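Local atomic coordinates of CptN Toxin (PDB entry 4RMO), a protein that acts as the toxin of a bacterial type III toxin-antitoxin system linked to bacteriophage resistance, probably as an endoribonuclease restrained by its bound pseudoknot RNA antitoxin. Residues A[90-95]-A[124-129]; A[36-39]-A[45-48]; A[130-133]-A[138-141]; A[59-64]-A[69-74]. One frame throughout, in Å; residues are numbered along the deposited sequence.

Contact 1. Residues A[90-95]-A[124-129]; sequences QDMFPI and QKARKV. With nucleotides of chain B.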
# COMPACT_ATOMS: atom_id res chain seq x y z
N GLN A 90 -16.72 -13.42 13.24
CA GLN A 90 -17.81 -13.32 14.22
C GLN A 90 -17.58 -14.14 15.48
O GLN A 90 -17.97 -13.73 16.56
CB GLN A 90 -19.12 -13.78 13.56
CG GLN A 90 -19.05 -15.18 12.97
CD GLN A 90 -20.31 -15.59 12.29
OE1 GLN A 90 -21.03 -14.77 11.72
NE2 GLN A 90 -20.58 -16.91 12.28
N ASP A 91 -16.92 -15.30 15.34
CA ASP A 91 -16.82 -16.27 16.42
C ASP A 91 -15.42 -16.38 16.95
O ASP A 91 -15.02 -17.40 17.51
CB ASP A 91 -17.29 -17.63 15.92
CG ASP A 91 -18.76 -17.64 15.63
OD1 ASP A 91 -19.53 -17.05 16.39
OD2 ASP A 91 -19.17 -18.31 14.65
N MSE A 92 -14.67 -15.32 16.77
CA MSE A 92 -13.29 -15.33 17.25
C MSE A 92 -13.25 -15.36 18.76
O MSE A 92 -14.21 -14.91 19.42
CB MSE A 92 -12.58 -14.08 16.77
CG MSE A 92 -13.19 -12.82 17.40
SE MSE A 92 -12.41 -11.22 16.55
CE MSE A 92 -10.57 -11.34 17.18
N PHE A 93 -12.13 -15.80 19.31
CA PHE A 93 -12.05 -16.00 20.75
C PHE A 93 -10.64 -16.10 21.22
O PHE A 93 -9.73 -16.31 20.42
CB PHE A 93 -12.78 -17.32 21.12
CG PHE A 93 -12.14 -18.54 20.50
CD1 PHE A 93 -11.10 -19.20 21.12
CD2 PHE A 93 -12.60 -19.02 19.30
CE1 PHE A 93 -10.55 -20.32 20.57
CE2 PHE A 93 -12.04 -20.14 18.72
CZ PHE A 93 -10.98 -20.79 19.36
N PRO A 94 -10.42 -15.94 22.51
CA PRO A 94 -9.05 -15.94 23.02
C PRO A 94 -8.60 -17.25 23.57
O PRO A 94 -9.41 -18.06 23.97
CB PRO A 94 -9.12 -14.94 24.15
CG PRO A 94 -10.51 -15.08 24.68
CD PRO A 94 -11.38 -15.50 23.53
N ILE A 95 -7.30 -17.45 23.57
CA ILE A 95 -6.75 -18.70 24.01
C ILE A 95 -5.32 -18.49 24.55
O ILE A 95 -4.73 -17.44 24.34
CB ILE A 95 -6.72 -19.69 22.85
CG1 ILE A 95 -6.64 -21.11 23.36
CG2 ILE A 95 -5.53 -19.46 21.92
CD1 ILE A 95 -7.21 -22.11 22.37
N GLN A 124 -7.65 -6.59 9.92
CA GLN A 124 -8.45 -5.38 10.09
C GLN A 124 -9.85 -5.72 10.44
O GLN A 124 -10.47 -5.03 11.27
CB GLN A 124 -8.43 -4.47 8.85
CG GLN A 124 -7.09 -3.73 8.71
CD GLN A 124 -6.95 -2.91 7.41
OE1 GLN A 124 -7.92 -2.73 6.66
NE2 GLN A 124 -5.75 -2.39 7.17
N LYS A 125 -10.39 -6.73 9.78
CA LYS A 125 -11.76 -7.10 10.03
C LYS A 125 -11.89 -7.57 11.47
O LYS A 125 -12.88 -7.28 12.13
CB LYS A 125 -12.20 -8.16 9.03
CG LYS A 125 -12.49 -7.57 7.69
CD LYS A 125 -12.93 -8.60 6.68
CE LYS A 125 -13.14 -7.98 5.30
NZ LYS A 125 -14.07 -8.81 4.51
N ALA A 126 -10.87 -8.27 11.94
CA ALA A 126 -10.90 -8.86 13.25
C ALA A 126 -10.82 -7.82 14.34
O ALA A 126 -11.39 -7.99 15.42
CB ALA A 126 -9.76 -9.85 13.40
N ARG A 127 -10.04 -6.78 14.11
CA ARG A 127 -9.91 -5.69 15.09
C ARG A 127 -11.22 -4.96 15.21
O ARG A 127 -11.63 -4.58 16.29
CB ARG A 127 -8.82 -4.74 14.67
CG ARG A 127 -7.44 -5.32 14.90
CD ARG A 127 -6.32 -4.29 14.59
NE ARG A 127 -5.02 -4.97 14.70
CZ ARG A 127 -4.48 -5.37 15.85
NH1 ARG A 127 -5.07 -5.13 17.02
NH2 ARG A 127 -3.33 -6.02 15.83
N LYS A 128 -11.88 -4.75 14.08
CA LYS A 128 -13.15 -4.14 14.06
C LYS A 128 -14.21 -5.02 14.78
O LYS A 128 -14.98 -4.53 15.62
CB LYS A 128 -13.58 -3.92 12.63
CG LYS A 128 -14.91 -3.23 12.51
CD LYS A 128 -15.23 -2.80 11.09
CE LYS A 128 -16.68 -2.27 11.02
NZ LYS A 128 -17.19 -2.03 9.63
N VAL A 129 -14.27 -6.29 14.43
CA VAL A 129 -15.24 -7.16 15.02
C VAL A 129 -15.02 -7.26 16.54
O VAL A 129 -15.97 -7.20 17.32
CB VAL A 129 -15.20 -8.55 14.39
CG1 VAL A 129 -15.88 -9.55 15.30
CG2 VAL A 129 -15.86 -8.51 13.04
P G B 3 -28.52 -22.46 10.99
OP1 G B 3 -29.77 -22.49 10.25
OP2 G B 3 -27.23 -22.31 10.25
O5' G B 3 -28.47 -21.30 12.07
C5' G B 3 -29.46 -21.18 13.09
C4' G B 3 -28.96 -20.26 14.18
O4' G B 3 -27.75 -20.83 14.76
C3' G B 3 -28.53 -18.87 13.73
O3' G B 3 -29.62 -17.94 13.74
C2' G B 3 -27.53 -18.48 14.81
O2' G B 3 -28.13 -17.98 15.98
C1' G B 3 -26.83 -19.81 15.06
N9 G B 3 -25.65 -19.99 14.21
C8 G B 3 -25.60 -20.57 12.97
N7 G B 3 -24.42 -20.53 12.43
C5 G B 3 -23.62 -19.91 13.38
C6 G B 3 -22.25 -19.60 13.36
O6 G B 3 -21.42 -19.86 12.49
N1 G B 3 -21.85 -18.97 14.54
C2 G B 3 -22.68 -18.64 15.58
N2 G B 3 -22.12 -18.00 16.61
N3 G B 3 -23.97 -18.92 15.60
C4 G B 3 -24.37 -19.57 14.49
P U B 4 -30.31 -17.44 12.37
OP1 U B 4 -31.73 -17.27 12.69
OP2 U B 4 -29.87 -18.31 11.25
O5' U B 4 -29.59 -16.04 12.10
C5' U B 4 -29.67 -14.98 13.07
C4' U B 4 -28.90 -13.78 12.57
O4' U B 4 -27.47 -14.08 12.67
C3' U B 4 -29.13 -13.39 11.11
O3' U B 4 -28.82 -12.01 10.89
C2' U B 4 -28.01 -14.13 10.38
O2' U B 4 -27.64 -13.62 9.12
C1' U B 4 -26.88 -13.95 11.39
N1 U B 4 -25.81 -14.94 11.28
C2 U B 4 -24.51 -14.49 11.21
O2 U B 4 -24.22 -13.31 11.24
N3 U B 4 -23.57 -15.48 11.10
C4 U B 4 -23.79 -16.84 11.05
O4 U B 4 -22.84 -17.61 11.01
C5 U B 4 -25.17 -17.22 11.13
C6 U B 4 -26.11 -16.28 11.25
P U B 26 -6.83 -1.51 18.36
OP1 U B 26 -5.65 -1.94 19.16
OP2 U B 26 -7.48 -2.42 17.37
O5' U B 26 -8.08 -1.09 19.26
C5' U B 26 -7.92 -0.21 20.41
C4' U B 26 -9.23 -0.09 21.15
O4' U B 26 -10.25 0.37 20.22
C3' U B 26 -9.76 -1.40 21.74
O3' U B 26 -10.47 -1.09 22.92
C2' U B 26 -10.75 -1.86 20.68
O2' U B 26 -11.80 -2.70 21.12
C1' U B 26 -11.33 -0.53 20.20
N1 U B 26 -11.86 -0.59 18.83
C2 U B 26 -13.21 -0.42 18.64
O2 U B 26 -13.98 -0.22 19.57
N3 U B 26 -13.63 -0.52 17.34
C4 U B 26 -12.85 -0.77 16.23
O4 U B 26 -13.37 -0.82 15.11
C5 U B 26 -11.46 -0.90 16.50
C6 U B 26 -11.02 -0.84 17.77
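Beside the RNA-binding surface, Met92, a selenomethionine, packs on Ala126 and Val129 of a helix. Its SE atom lies 3.6 Å from the backbone O of Ala126 and 4.0 Å from CG1 of Val129. A chi1 of 66°, with CG between the backbone N and the carbonyl carbon, sets SE by the helix, and the bend at chi3 (-68°) turns the terminal CE toward the Ala126 CB. The Met92 and Val129 side chains run alongside one another in opposing senses.

This apolar joint backs two polar readers of RNA. The Gln90 amide uses both ends on the U4 base of chain B: OE1 accepts from N3 at 2.7 Å, and NE2 donates to O4 at the same distance of 2.7 Å. Asp91 reads guanine with its two oxygens: OD1 accepts from N2 of G3 at 2.8 Å and OD2 from N1 of G3 at 2.8 Å. Gln90 NE2 also gives a hydrogen bond to Asp91 OD2 from above the carboxylate plane, tying the two readers together.

Helix 116-134 thus packs on the loop leading into strand 93-96, with Met92 also touching Trp46 of strand 44-51 and Ala126 resting on Cys35 and Phe36 of strand 32-37.

Contact 2. Residues A[36-39]-A[45-48]; sequences FEDS and YWMI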
# COMPACT_ATOMS: atom_id res chain seq x y z
N PHE A 36 -3.92 -12.39 16.09
CA PHE A 36 -2.98 -11.50 16.77
C PHE A 36 -2.97 -11.75 18.25
O PHE A 36 -3.90 -12.28 18.80
CB PHE A 36 -3.30 -10.02 16.53
CG PHE A 36 -4.76 -9.68 16.63
CD1 PHE A 36 -5.41 -9.64 17.85
CD2 PHE A 36 -5.45 -9.30 15.53
CE1 PHE A 36 -6.75 -9.28 17.95
CE2 PHE A 36 -6.80 -8.98 15.60
CZ PHE A 36 -7.45 -8.97 16.82
N GLU A 37 -1.88 -11.37 18.89
CA GLU A 37 -1.76 -11.44 20.33
C GLU A 37 -2.61 -10.35 20.95
O GLU A 37 -2.81 -9.30 20.37
CB GLU A 37 -0.29 -11.27 20.74
CG GLU A 37 -0.05 -11.55 22.23
CD GLU A 37 1.40 -11.81 22.57
OE1 GLU A 37 2.28 -11.56 21.72
OE2 GLU A 37 1.64 -12.32 23.70
N ASP A 38 -3.15 -10.62 22.13
CA ASP A 38 -3.91 -9.60 22.86
C ASP A 38 -2.97 -8.44 23.27
O ASP A 38 -1.85 -8.70 23.71
CB ASP A 38 -4.52 -10.22 24.09
CG ASP A 38 -5.48 -9.30 24.78
OD1 ASP A 38 -6.60 -9.09 24.25
OD2 ASP A 38 -5.16 -8.86 25.90
N SER A 39 -3.45 -7.20 23.15
CA SER A 39 -2.66 -6.00 23.55
C SER A 39 -2.41 -5.88 25.05
O SER A 39 -1.36 -5.39 25.45
CB SER A 39 -3.38 -4.71 23.15
OG SER A 39 -3.98 -4.82 21.90
N TYR A 45 -4.03 -15.08 23.00
CA TYR A 45 -3.97 -15.03 21.55
C TYR A 45 -5.36 -15.13 21.00
O TYR A 45 -6.17 -15.87 21.52
CB TYR A 45 -3.12 -16.19 21.04
CG TYR A 45 -1.78 -16.29 21.71
CD1 TYR A 45 -0.76 -15.39 21.41
CD2 TYR A 45 -1.53 -17.26 22.67
CE1 TYR A 45 0.48 -15.47 22.03
CE2 TYR A 45 -0.31 -17.34 23.32
CZ TYR A 45 0.69 -16.45 22.99
OH TYR A 45 1.90 -16.54 23.62
N TRP A 46 -5.64 -14.36 19.95
CA TRP A 46 -6.97 -14.31 19.39
C TRP A 46 -7.01 -15.24 18.17
O TRP A 46 -6.17 -15.15 17.26
CB TRP A 46 -7.37 -12.90 19.04
CG TRP A 46 -7.66 -12.14 20.26
CD1 TRP A 46 -6.79 -11.34 20.96
CD2 TRP A 46 -8.89 -12.13 20.98
NE1 TRP A 46 -7.42 -10.86 22.09
CE2 TRP A 46 -8.71 -11.32 22.12
CE3 TRP A 46 -10.13 -12.75 20.78
CZ2 TRP A 46 -9.73 -11.09 23.04
CZ3 TRP A 46 -11.15 -12.51 21.69
CH2 TRP A 46 -10.95 -11.67 22.80
N MSE A 47 -7.96 -16.14 18.18
CA MSE A 47 -8.08 -17.15 17.15
C MSE A 47 -9.37 -16.98 16.41
O MSE A 47 -10.35 -16.54 16.95
CB MSE A 47 -8.17 -18.55 17.74
CG MSE A 47 -7.15 -18.81 18.81
SE MSE A 47 -5.35 -18.86 18.00
CE MSE A 47 -5.46 -20.39 16.75
N ILE A 48 -9.37 -17.43 15.16
CA ILE A 48 -10.57 -17.44 14.33
C ILE A 48 -10.82 -18.83 13.77
O ILE A 48 -9.97 -19.42 13.10
CB ILE A 48 -10.40 -16.46 13.15
CG1 ILE A 48 -10.07 -15.05 13.70
CG2 ILE A 48 -11.64 -16.42 12.29
CD1 ILE A 48 -9.71 -14.07 12.61
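Trp46 and Phe36 meet on one side of a beta hairpin, and their torsions decide how. Phe36 holds CG between its backbone N and carbonyl carbon (chi1 44°), which brings the CE1 corner of its ring to 3.6 Å from Trp46 CD1. The two side chains meet obliquely, with 52° between the plane of the Phe36 ring and that of the five-membered ring of Trp46.

The indole is fixed in rotation by its N-H. Asp38 swings CG opposite its own backbone N (chi1 -172°), carrying OD1 alongside the indole to accept from Trp46 NE1 at 2.9 Å. The bond is nearly straight, lies in the indole plane and reaches OD1 on its anti side. The other oxygen, OD2, is taken by the hydroxyl of Tyr150 and the backbone N of Tyr41, so this buried carboxylate links the tryptophan to the turn and to helix 146-153.

On the other face Glu37 and Tyr45 extend alongside each other in the same direction. The extended Glu37 chain places OE2 at 3.7 Å from Tyr45 CE1, and that oxygen is held by the backbone N of Gly43. Between the strands, Trp46 N donates to Phe36 O at 2.9 Å.

Glu37 and Tyr45 form a non-hydrogen-bonded antiparallel pair. The whole is an antiparallel beta hairpin, strands 32-37 and 44-51, whose Phe36 and Trp46 side faces helix 116-134.

Contact 3. Residues A[130-133]-A[138-141]; sequences LGML and KFTP. With nucleotides of chain B.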
# COMPACT_ATOMS: atom_id res chain seq x y z
N LEU A 130 -13.78 -7.45 16.96
CA LEU A 130 -13.50 -7.53 18.37
C LEU A 130 -13.89 -6.23 19.08
O LEU A 130 -14.37 -6.24 20.22
CB LEU A 130 -12.05 -7.84 18.60
CG LEU A 130 -11.63 -7.94 20.06
CD1 LEU A 130 -12.45 -9.00 20.74
CD2 LEU A 130 -10.14 -8.24 20.15
N GLY A 131 -13.68 -5.10 18.42
CA GLY A 131 -14.02 -3.80 19.02
C GLY A 131 -15.50 -3.69 19.27
O GLY A 131 -15.93 -3.19 20.29
N MSE A 132 -16.26 -4.16 18.31
CA MSE A 132 -17.69 -4.15 18.39
C MSE A 132 -18.24 -5.16 19.43
O MSE A 132 -19.14 -4.82 20.19
CB MSE A 132 -18.26 -4.48 17.02
CG MSE A 132 -18.11 -3.32 16.03
SE MSE A 132 -18.53 -3.78 14.35
CE MSE A 132 -20.25 -3.75 14.43
N LEU A 133 -17.66 -6.37 19.47
CA LEU A 133 -18.02 -7.34 20.48
C LEU A 133 -17.80 -6.80 21.90
O LEU A 133 -18.63 -6.98 22.76
CB LEU A 133 -17.20 -8.63 20.31
CG LEU A 133 -17.52 -9.42 19.05
CD1 LEU A 133 -16.57 -10.63 18.93
CD2 LEU A 133 -18.97 -9.87 19.08
N LYS A 138 -23.98 -7.74 19.13
CA LYS A 138 -24.31 -9.14 18.96
C LYS A 138 -24.72 -9.34 17.53
O LYS A 138 -25.71 -8.79 17.10
CB LYS A 138 -25.45 -9.60 19.91
CG LYS A 138 -25.11 -9.37 21.39
CD LYS A 138 -25.43 -10.52 22.31
CE LYS A 138 -24.32 -10.74 23.35
NZ LYS A 138 -23.83 -9.54 24.10
N PHE A 139 -23.88 -10.07 16.79
CA PHE A 139 -24.14 -10.34 15.39
C PHE A 139 -25.11 -11.50 15.21
O PHE A 139 -25.88 -11.51 14.26
CB PHE A 139 -22.85 -10.66 14.68
CG PHE A 139 -21.85 -9.55 14.74
CD1 PHE A 139 -22.03 -8.41 13.99
CD2 PHE A 139 -20.77 -9.64 15.57
CE1 PHE A 139 -21.14 -7.37 14.10
CE2 PHE A 139 -19.88 -8.59 15.69
CZ PHE A 139 -20.06 -7.47 14.94
N THR A 140 -25.10 -12.45 16.13
CA THR A 140 -26.08 -13.52 16.17
C THR A 140 -26.64 -13.58 17.58
O THR A 140 -26.04 -13.07 18.51
CB THR A 140 -25.44 -14.90 15.86
OG1 THR A 140 -24.57 -15.31 16.95
CG2 THR A 140 -24.64 -14.80 14.58
N PRO A 141 -27.76 -14.29 17.76
CA PRO A 141 -28.26 -14.46 19.10
C PRO A 141 -27.51 -15.53 19.86
O PRO A 141 -27.86 -15.83 21.00
CB PRO A 141 -29.76 -14.86 18.88
CG PRO A 141 -29.86 -15.33 17.45
CD PRO A 141 -28.67 -14.77 16.70
P U B 5 -29.98 -10.89 10.81
OP1 U B 5 -31.27 -11.53 11.13
OP2 U B 5 -29.80 -10.11 9.59
O5' U B 5 -29.62 -9.99 12.04
C5' U B 5 -28.35 -9.31 12.11
C4' U B 5 -28.55 -7.95 12.74
O4' U B 5 -29.30 -8.12 13.97
C3' U B 5 -27.27 -7.24 13.14
O3' U B 5 -27.45 -5.82 13.06
C2' U B 5 -27.08 -7.71 14.56
O2' U B 5 -26.23 -6.89 15.31
C1' U B 5 -28.53 -7.70 15.06
N1 U B 5 -28.75 -8.64 16.16
C2 U B 5 -28.70 -8.15 17.44
O2 U B 5 -28.47 -6.98 17.69
N3 U B 5 -28.86 -9.09 18.43
C4 U B 5 -29.08 -10.45 18.27
O4 U B 5 -29.22 -11.17 19.26
C5 U B 5 -29.13 -10.87 16.91
C6 U B 5 -28.94 -9.98 15.93
P U B 4 -30.31 -17.44 12.37
OP1 U B 4 -31.73 -17.27 12.69
OP2 U B 4 -29.87 -18.31 11.25
O5' U B 4 -29.59 -16.04 12.10
C5' U B 4 -29.67 -14.98 13.07
C4' U B 4 -28.90 -13.78 12.57
O4' U B 4 -27.47 -14.08 12.67
C3' U B 4 -29.13 -13.39 11.11
O3' U B 4 -28.82 -12.01 10.89
C2' U B 4 -28.01 -14.13 10.38
O2' U B 4 -27.64 -13.62 9.12
C1' U B 4 -26.88 -13.95 11.39
N1 U B 4 -25.81 -14.94 11.28
C2 U B 4 -24.51 -14.49 11.21
O2 U B 4 -24.22 -13.31 11.24
N3 U B 4 -23.57 -15.48 11.10
C4 U B 4 -23.79 -16.84 11.05
O4 U B 4 -22.84 -17.61 11.01
C5 U B 4 -25.17 -17.22 11.13
C6 U B 4 -26.11 -16.28 11.25
P A B 7 -23.98 0.53 12.63
OP1 A B 7 -25.43 0.42 12.37
OP2 A B 7 -23.07 1.27 11.73
O5' A B 7 -23.78 1.20 14.04
C5' A B 7 -24.49 0.70 15.17
C4' A B 7 -23.63 0.81 16.40
O4' A B 7 -22.63 -0.23 16.40
C3' A B 7 -22.81 2.08 16.60
O3' A B 7 -23.61 3.15 17.12
C2' A B 7 -21.78 1.60 17.62
O2' A B 7 -22.27 1.58 18.94
C1' A B 7 -21.50 0.17 17.14
N9 A B 7 -20.33 0.07 16.26
C8 A B 7 -20.34 0.07 14.89
N7 A B 7 -19.15 0.05 14.35
C5 A B 7 -18.30 -0.03 15.43
C6 A B 7 -16.91 -0.11 15.52
N6 A B 7 -16.11 -0.13 14.44
N1 A B 7 -16.36 -0.16 16.75
C2 A B 7 -17.17 -0.13 17.82
N3 A B 7 -18.50 -0.04 17.86
C4 A B 7 -19.01 -0.01 16.62
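Phe139 packs in a Met-aromatic and aliphatic contact against Met132 and Leu133, where the C-terminal end of helix 116-134 meets the loop that runs on to helix 146-153. The chain turns back after the helix, and the aromatic ring fastens the loop to the last turns it has just left.

Met132, a selenomethionine, comes to the ring at its edge. SE stands 5.3 Å from the ring centroid and 88° off the ring normal, while the terminal CE approaches CE1 of Phe139 at 3.7 Å, near the ring plane. The bend at chi3 (78°) turns this methyl toward the phenyl group. Farther back along the chain, Met132 CG lies against RNA, 3.3 Å from C5 of A7 in chain B. One side chain therefore joins a protein ring to an adenine. Leu133 supplies the second hold, with CD2 at 3.7 Å from CE2 of Phe139. The Met132 and Leu133 side chains both run roughly perpendicular to that of Phe139.

The loop also lines the RNA. Thr140 CG2 touches the base of U4 of chain B, 3.4 Å from its C2, and Pro141 CA lies 3.4 Å from O4 of U5. Thr140 OG1 is engaged by the backbone N of Thr142, within the same loop. Ile73 packs on Phe139, and Ile146 of the following helix packs on Leu133. The backbone also meets the RNA sugar: the 2'-hydroxyl of U5 donates through O2' to the carbonyl O of Lys138 at 2.7 Å.

Contact 4. Residues A[59-64]-A[69-74]; sequences KIVSKR and RNCDII. With nucleotides of chain B.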
# COMPACT_ATOMS: atom_id res chain seq x y z
N LYS A 59 -23.79 -16.63 1.55
CA LYS A 59 -25.09 -15.97 1.71
C LYS A 59 -25.03 -14.94 2.80
O LYS A 59 -25.63 -13.88 2.69
CB LYS A 59 -26.21 -16.94 1.98
CG LYS A 59 -26.53 -17.81 0.77
CD LYS A 59 -27.64 -18.86 0.98
CE LYS A 59 -27.69 -19.73 -0.28
NZ LYS A 59 -28.28 -21.08 -0.04
N ILE A 60 -24.26 -15.21 3.82
CA ILE A 60 -24.17 -14.26 4.91
C ILE A 60 -23.35 -13.04 4.52
O ILE A 60 -23.77 -11.91 4.76
CB ILE A 60 -23.63 -14.92 6.18
CG1 ILE A 60 -24.73 -15.85 6.70
CG2 ILE A 60 -23.25 -13.88 7.19
CD1 ILE A 60 -24.27 -16.81 7.73
N VAL A 61 -22.25 -13.27 3.81
CA VAL A 61 -21.50 -12.17 3.20
C VAL A 61 -22.37 -11.29 2.27
O VAL A 61 -22.36 -10.05 2.39
CB VAL A 61 -20.29 -12.71 2.41
CG1 VAL A 61 -19.65 -11.62 1.50
CG2 VAL A 61 -19.26 -13.25 3.39
N SER A 62 -23.12 -11.92 1.38
CA SER A 62 -23.96 -11.21 0.41
C SER A 62 -25.11 -10.38 1.06
O SER A 62 -25.57 -9.42 0.47
CB SER A 62 -24.44 -12.15 -0.70
OG SER A 62 -25.42 -13.02 -0.20
N LYS A 63 -25.51 -10.70 2.30
CA LYS A 63 -26.42 -9.82 3.05
C LYS A 63 -25.88 -8.40 3.17
O LYS A 63 -26.64 -7.45 3.09
CB LYS A 63 -26.68 -10.34 4.46
CG LYS A 63 -27.79 -11.35 4.53
CD LYS A 63 -28.02 -11.91 5.89
CE LYS A 63 -28.87 -13.14 5.82
NZ LYS A 63 -29.61 -13.32 7.07
N ARG A 64 -24.57 -8.26 3.35
CA ARG A 64 -23.99 -6.93 3.44
C ARG A 64 -23.54 -6.38 2.11
O ARG A 64 -23.77 -5.23 1.77
CB ARG A 64 -22.80 -6.93 4.38
CG ARG A 64 -23.19 -7.14 5.81
CD ARG A 64 -22.20 -6.43 6.67
NE ARG A 64 -22.79 -5.20 7.14
CZ ARG A 64 -22.18 -4.06 7.36
NH1 ARG A 64 -20.93 -3.84 7.05
NH2 ARG A 64 -22.90 -3.11 7.89
N ARG A 69 -22.10 -2.82 1.26
CA ARG A 69 -21.16 -2.77 2.41
C ARG A 69 -20.19 -3.93 2.44
O ARG A 69 -20.50 -5.00 1.93
CB ARG A 69 -21.96 -2.68 3.70
CG ARG A 69 -22.65 -1.35 3.63
CD ARG A 69 -23.32 -0.86 4.84
NE ARG A 69 -22.29 -0.59 5.83
CZ ARG A 69 -22.58 -0.14 7.03
NH1 ARG A 69 -23.86 0.09 7.36
NH2 ARG A 69 -21.60 0.04 7.90
N ASN A 70 -19.05 -3.71 3.07
CA ASN A 70 -18.14 -4.80 3.42
C ASN A 70 -18.72 -5.73 4.49
O ASN A 70 -19.41 -5.27 5.41
CB ASN A 70 -16.82 -4.25 3.98
CG ASN A 70 -15.86 -3.85 2.88
OD1 ASN A 70 -15.99 -4.29 1.73
ND2 ASN A 70 -14.90 -3.02 3.22
N CYS A 71 -18.40 -7.03 4.39
CA CYS A 71 -18.71 -7.98 5.47
C CYS A 71 -17.45 -8.16 6.30
O CYS A 71 -16.46 -8.66 5.78
CB CYS A 71 -19.14 -9.32 4.91
SG CYS A 71 -19.69 -10.48 6.18
N ASP A 72 -17.48 -7.75 7.57
CA ASP A 72 -16.32 -7.97 8.45
C ASP A 72 -16.42 -9.26 9.26
O ASP A 72 -15.44 -9.71 9.76
CB ASP A 72 -16.19 -6.81 9.42
CG ASP A 72 -16.25 -5.44 8.72
OD1 ASP A 72 -15.26 -5.04 8.10
OD2 ASP A 72 -17.34 -4.79 8.78
N ILE A 73 -17.63 -9.78 9.45
CA ILE A 73 -17.84 -10.89 10.35
C ILE A 73 -17.49 -12.26 9.71
O ILE A 73 -17.26 -13.24 10.42
CB ILE A 73 -19.30 -10.93 10.89
CG1 ILE A 73 -20.33 -10.88 9.79
CG2 ILE A 73 -19.51 -9.78 11.83
CD1 ILE A 73 -21.72 -11.23 10.26
N ILE A 74 -17.44 -12.29 8.39
CA ILE A 74 -17.03 -13.44 7.62
C ILE A 74 -16.19 -13.00 6.46
O ILE A 74 -16.52 -12.03 5.75
CB ILE A 74 -18.24 -14.15 7.10
CG1 ILE A 74 -18.90 -14.90 8.25
CG2 ILE A 74 -17.87 -15.16 6.04
CD1 ILE A 74 -20.37 -14.91 8.06
P U B 6 -26.67 -4.96 11.95
OP1 U B 6 -27.17 -3.57 11.97
OP2 U B 6 -26.73 -5.75 10.69
O5' U B 6 -25.19 -4.91 12.53
C5' U B 6 -24.93 -4.23 13.77
C4' U B 6 -23.83 -3.20 13.57
O4' U B 6 -22.61 -3.90 13.15
C3' U B 6 -24.08 -2.14 12.50
O3' U B 6 -23.38 -0.95 12.87
C2' U B 6 -23.38 -2.73 11.29
O2' U B 6 -23.08 -1.79 10.29
C1' U B 6 -22.14 -3.33 11.95
N1 U B 6 -21.49 -4.39 11.15
C2 U B 6 -20.25 -4.13 10.61
O2 U B 6 -19.61 -3.13 10.88
N3 U B 6 -19.74 -5.13 9.83
C4 U B 6 -20.34 -6.32 9.51
O4 U B 6 -19.74 -7.14 8.80
C5 U B 6 -21.64 -6.50 10.07
C6 U B 6 -22.16 -5.55 10.85
P U B 4 -30.31 -17.44 12.37
OP1 U B 4 -31.73 -17.27 12.69
OP2 U B 4 -29.87 -18.31 11.25
O5' U B 4 -29.59 -16.04 12.10
C5' U B 4 -29.67 -14.98 13.07
C4' U B 4 -28.90 -13.78 12.57
O4' U B 4 -27.47 -14.08 12.67
C3' U B 4 -29.13 -13.39 11.11
O3' U B 4 -28.82 -12.01 10.89
C2' U B 4 -28.01 -14.13 10.38
O2' U B 4 -27.64 -13.62 9.12
C1' U B 4 -26.88 -13.95 11.39
N1 U B 4 -25.81 -14.94 11.28
C2 U B 4 -24.51 -14.49 11.21
O2 U B 4 -24.22 -13.31 11.24
N3 U B 4 -23.57 -15.48 11.10
C4 U B 4 -23.79 -16.84 11.05
O4 U B 4 -22.84 -17.61 11.01
C5 U B 4 -25.17 -17.22 11.13
C6 U B 4 -26.11 -16.28 11.25
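Arg64 turns CG away from its carbonyl carbon (chi1 -69°) and bends at chi3 (102°), folding its guanidinium back over the segment 69-74. There NH1 donates to the backbone O of Asn70 at 2.7 Å, almost in the guanidinium plane. One face of the group is covered by the U6 base of chain B, whose C4 lies 3.2 Å above it. CB of Arg69 sits over the opposite face.

The Arg69 chain bends at chi3 (67°) and brings its guanidinium under Arg64 NH2, which lies over its centre, 3.1 Å from Arg69 CZ. Both arginines gather at the U6 ribose, with Arg64 NH2 2.7 Å from O2'. Asp72 recognises the base: OD2 accepts from U6 N3 at 2.6 Å, and its backbone N donates to U6 O4 at 2.6 Å. The negative charge of Asp72 lies near Arg64, but its carboxylate is well off the guanidinium plane, so only the charges are near.

Behind these polar groups the helix and loop close apolarly, Val61 CG2 meeting Ile74 CG2 at 3.6 Å and also packing on the sulfur of Cys71. The backbone N of Arg69 donates to Arg64 O.

Helix 54-65 is thereby folded against the loop before strand 75-78, while helix 116-134 reaches that loop through Lys128, which salt-bridges Asp72, and Lys125, which binds Cys71 O.

Overall arrangement
Contacts 1 and 2 lie nearest the chain centre and share one sheet: strand 44-51 pairs with strand 93-96, so the sheet that holds the hairpin extends to segment 90-95. Contacts 1 and 3 share helix 116-134, one using its middle and the other its final turns, and both are apolar between their protein segments. Contact 2 adds a buried indole-carboxylate bond. Contact 4, whose centre is about 16 Å from the centre of the chain, is the most polar and only partly buried, with arginines crossing beside a nucleotide. It meets contact 1 through Gln90 and Ile73, and contact 3 through Phe139 and Ile73. Contacts 1, 3 and 4 together line nucleotides G3 to A7, and contact 1 also meets U26.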